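Local coordinates for protein Asp/Glu-specific dipeptidyl-peptidase (Flavobacterium psychrophilum, PDB 5JXF) that removes dipeptides from the N-terminus of oligopeptides as a serine peptidase of family S46, with strict specificity for Asp or Glu at the P1 position, at residues Glu291-Phe296 with Ala559-Tyr564. Residues are numbered along the deposited sequence; the frame is centred on the assembly and turned at random.
Sequences EYLPSF and ALQRIY
Gln561 and Tyr564, one helical turn apart on helix 547-571, pack by van der Waals contact, without hydrogen bonds between the two segments, against the connection Tyr292-Leu293-Pro294 that leads into helix 295-325. The contact is buried, away from the catalytic residues, at the base of the helical domain inserted into the chymotrypsin-like double β-barrel of the S46 peptidases, a few residues after strand 279-284. Pro294 occupies the N-cap position of helix 295-325; with no backbone N-H to offer, it can lie against a ring without burying a donor. Tyr564 points its CB toward the connection, with CG anti to the backbone N (chi1 -169°), and the ring presents its edge: Pro294 N lies near the ring plane, 3.8 Å from Tyr564 CE2, and Pro294 CB is 4.1 Å from that same carbon. Tyr292 O approaches the ring obliquely, 3.5 Å from Tyr564 CE2. Tyrosine suits this place because its flat ring can touch Pro294 at the edge and also pack on helix 360-375, where Phe371 meets it edge-to-face. Tyr292 sends its own ring away from the helix, and its OH is hydrogen-bonded to Phe578 O. Gln561, long and flexible, bends at chi2 (56°) and brings its amide to the connection. Its NE2 stays 3.5 Å from Tyr292 O, not counted as a hydrogen bond; that carbonyl instead receives a weak one from Gln568 NE2. The buried OE1 of Gln561 has no hydrogen-bonding partner and is met by carbon instead: Leu293 CD2 comes within 3.7 Å, and Pro294 CD lies 3.5 Å from Gln561 OE1.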
ATOM      1  N   GLU A 291       9.668  -7.968 -27.039  1.00 57.16           N
ATOM      2  CA  GLU A 291       8.277  -7.581 -27.259  1.00 58.51           C
ATOM      3  C   GLU A 291       7.559  -8.513 -28.219  1.00 63.85           C
ATOM      4  O   GLU A 291       6.331  -8.464 -28.341  1.00 64.45           O
ATOM      5  CB  GLU A 291       8.184  -6.150 -27.799  1.00 61.09           C
ATOM      6  CG  GLU A 291       8.807  -5.067 -26.916  1.00 64.61           C
ATOM      7  CD  GLU A 291       8.201  -4.993 -25.527  1.00 64.91           C
ATOM      8  OE1 GLU A 291       7.053  -5.448 -25.328  1.00 67.18           O
ATOM      9  OE2 GLU A 291       8.891  -4.479 -24.628  1.00 62.58           O
ATOM     10  N   TYR A 292       8.317  -9.360 -28.905  1.00 63.37           N
ATOM     11  CA  TYR A 292       7.753 -10.101 -30.020  1.00 68.91           C
ATOM     12  C   TYR A 292       7.721 -11.611 -29.804  1.00 71.58           C
ATOM     13  O   TYR A 292       7.774 -12.384 -30.760  1.00 71.65           O
ATOM     14  CB  TYR A 292       8.535  -9.755 -31.275  1.00 64.18           C
ATOM     15  CG  TYR A 292       8.652  -8.263 -31.450  1.00 69.60           C
ATOM     16  CD1 TYR A 292       7.554  -7.509 -31.833  1.00 70.27           C
ATOM     17  CD2 TYR A 292       9.854  -7.600 -31.197  1.00 67.05           C
ATOM     18  CE1 TYR A 292       7.650  -6.143 -31.987  1.00 69.90           C
ATOM     19  CE2 TYR A 292       9.955  -6.231 -31.341  1.00 64.72           C
ATOM     20  CZ  TYR A 292       8.848  -5.509 -31.734  1.00 66.78           C
ATOM     21  OH  TYR A 292       8.932  -4.147 -31.884  1.00 60.01           O
ATOM     22  N   LEU A 293       7.627 -12.023 -28.546  1.00 72.35           N
ATOM     23  CA  LEU A 293       7.621 -13.436 -28.210  1.00 66.15           C
ATOM     24  C   LEU A 293       6.308 -14.090 -28.612  1.00 71.68           C
ATOM     25  O   LEU A 293       5.295 -13.417 -28.776  1.00 72.90           O
ATOM     26  CB  LEU A 293       7.870 -13.629 -26.714  1.00 60.27           C
ATOM     27  CG  LEU A 293       9.310 -13.422 -26.247  1.00 58.84           C
ATOM     28  CD1 LEU A 293       9.422 -13.603 -24.745  1.00 60.71           C
ATOM     29  CD2 LEU A 293      10.252 -14.358 -26.982  1.00 55.09           C
ATOM     30  N   PRO A 294       6.335 -15.412 -28.803  1.00 74.86           N
ATOM     31  CA  PRO A 294       5.134 -16.227 -28.986  1.00 75.52           C
ATOM     32  C   PRO A 294       4.399 -16.405 -27.670  1.00 73.46           C
ATOM     33  O   PRO A 294       4.995 -16.149 -26.627  1.00 74.09           O
ATOM     34  CB  PRO A 294       5.702 -17.556 -29.447  1.00 75.82           C
ATOM     35  CG  PRO A 294       6.999 -17.617 -28.689  1.00 75.46           C
ATOM     36  CD  PRO A 294       7.549 -16.243 -28.852  1.00 71.13           C
ATOM     37  N   SER A 295       3.150 -16.860 -27.727  1.00 75.00           N
ATOM     38  CA  SER A 295       2.356 -17.154 -26.539  1.00 77.31           C
ATOM     39  C   SER A 295       3.094 -18.065 -25.577  1.00 77.43           C
ATOM     40  O   SER A 295       3.050 -17.885 -24.358  1.00 72.86           O
ATOM     41  CB  SER A 295       1.030 -17.822 -26.929  1.00 85.91           C
ATOM     42  OG  SER A 295       0.161 -16.926 -27.597  1.00 91.66           O
ATOM     43  N   PHE A 296       3.773 -19.052 -26.147  1.00 80.46           N
ATOM     44  CA  PHE A 296       4.333 -20.145 -25.372  1.00 78.98           C
ATOM     45  C   PHE A 296       5.544 -19.699 -24.563  1.00 76.24           C
ATOM     46  O   PHE A 296       5.886 -20.311 -23.546  1.00 69.20           O
ATOM     47  CB  PHE A 296       4.681 -21.298 -26.308  1.00 84.28           C
ATOM     48  CG  PHE A 296       3.625 -21.558 -27.349  1.00 87.94           C
ATOM     49  CD1 PHE A 296       2.443 -22.207 -27.009  1.00 89.62           C
ATOM     50  CD2 PHE A 296       3.806 -21.142 -28.662  1.00 85.11           C
ATOM     51  CE1 PHE A 296       1.464 -22.444 -27.959  1.00 88.39           C
ATOM     52  CE2 PHE A 296       2.831 -21.374 -29.615  1.00 83.65           C
ATOM     53  CZ  PHE A 296       1.655 -22.028 -29.262  1.00 87.11           C
ATOM     54  N   ALA A 559      16.478 -19.747 -33.600  1.00 72.78           N
ATOM     55  CA  ALA A 559      16.417 -19.682 -35.052  1.00 74.91           C
ATOM     56  C   ALA A 559      14.995 -19.401 -35.494  1.00 76.21           C
ATOM     57  O   ALA A 559      14.733 -18.557 -36.350  1.00 79.32           O
ATOM     58  CB  ALA A 559      16.918 -20.976 -35.665  1.00 82.60           C
ATOM     59  N   LEU A 560      14.068 -20.120 -34.892  1.00 78.20           N
ATOM     60  CA  LEU A 560      12.664 -19.918 -35.179  1.00 79.37           C
ATOM     61  C   LEU A 560      12.239 -18.489 -34.807  1.00 75.20           C
ATOM     62  O   LEU A 560      11.474 -17.843 -35.526  1.00 75.22           O
ATOM     63  CB  LEU A 560      11.842 -20.960 -34.432  1.00 82.08           C
ATOM     64  CG  LEU A 560      11.738 -22.403 -34.928  1.00 89.51           C
ATOM     65  CD1 LEU A 560      11.136 -23.234 -33.827  1.00 93.85           C
ATOM     66  CD2 LEU A 560      10.902 -22.520 -36.196  1.00 89.16           C
ATOM     67  N   GLN A 561      12.766 -17.995 -33.692  1.00 70.57           N
ATOM     68  CA  GLN A 561      12.479 -16.636 -33.230  1.00 73.62           C
ATOM     69  C   GLN A 561      13.028 -15.587 -34.205  1.00 70.53           C
ATOM     70  O   GLN A 561      12.399 -14.553 -34.440  1.00 72.37           O
ATOM     71  CB  GLN A 561      13.062 -16.423 -31.827  1.00 72.18           C
ATOM     72  CG  GLN A 561      12.774 -15.066 -31.220  1.00 69.52           C
ATOM     73  CD  GLN A 561      11.295 -14.755 -31.156  1.00 74.06           C
ATOM     74  OE1 GLN A 561      10.529 -15.464 -30.497  1.00 80.55           O
ATOM     75  NE2 GLN A 561      10.884 -13.688 -31.835  1.00 70.80           N
ATOM     76  N   ARG A 562      14.198 -15.865 -34.774  1.00 69.59           N
ATOM     77  CA  ARG A 562      14.762 -15.007 -35.810  1.00 70.23           C
ATOM     78  C   ARG A 562      13.796 -14.861 -36.990  1.00 74.01           C
ATOM     79  O   ARG A 562      13.619 -13.760 -37.520  1.00 73.72           O
ATOM     80  CB  ARG A 562      16.110 -15.556 -36.290  1.00 74.96           C
ATOM     81  CG  ARG A 562      16.732 -14.782 -37.449  1.00 71.36           C
ATOM     82  CD  ARG A 562      18.150 -15.251 -37.758  1.00 75.76           C
ATOM     83  NE  ARG A 562      18.170 -16.570 -38.391  1.00 84.20           N
ATOM     84  CZ  ARG A 562      18.487 -17.697 -37.762  1.00 86.58           C
ATOM     85  NH1 ARG A 562      18.825 -17.666 -36.482  1.00 91.13           N
ATOM     86  NH2 ARG A 562      18.472 -18.855 -38.409  1.00 87.21           N
ATOM     87  N   ILE A 563      13.166 -15.969 -37.384  1.00 79.07           N
ATOM     88  CA  ILE A 563      12.246 -15.979 -38.523  1.00 80.22           C
ATOM     89  C   ILE A 563      10.905 -15.355 -38.158  1.00 80.66           C
ATOM     90  O   ILE A 563      10.299 -14.635 -38.957  1.00 82.32           O
ATOM     91  CB  ILE A 563      12.009 -17.402 -39.038  1.00 89.52           C
ATOM     92  CG1 ILE A 563      13.314 -18.006 -39.548  1.00 93.88           C
ATOM     93  CG2 ILE A 563      10.955 -17.421 -40.141  1.00 92.61           C
ATOM     94  CD1 ILE A 563      13.151 -19.424 -40.044  1.00 94.78           C
ATOM     95  N   TYR A 564      10.452 -15.640 -36.943  1.00 75.96           N
ATOM     96  CA  TYR A 564       9.221 -15.063 -36.426  1.00 76.73           C
ATOM     97  C   TYR A 564       9.323 -13.536 -36.438  1.00 79.10           C
ATOM     98  O   TYR A 564       8.361 -12.845 -36.783  1.00 80.94           O
ATOM     99  CB  TYR A 564       8.945 -15.583 -35.011  1.00 78.97           C
ATOM    100  CG  TYR A 564       7.570 -15.263 -34.468  1.00 81.17           C
ATOM    101  CD1 TYR A 564       6.496 -15.017 -35.317  1.00 82.23           C
ATOM    102  CD2 TYR A 564       7.352 -15.193 -33.100  1.00 82.14           C
ATOM    103  CE1 TYR A 564       5.243 -14.719 -34.813  1.00 84.42           C
ATOM    104  CE2 TYR A 564       6.111 -14.894 -32.583  1.00 81.58           C
ATOM    105  CZ  TYR A 564       5.058 -14.655 -33.438  1.00 85.26           C
ATOM    106  OH  TYR A 564       3.822 -14.359 -32.910  1.00 84.10           O
TER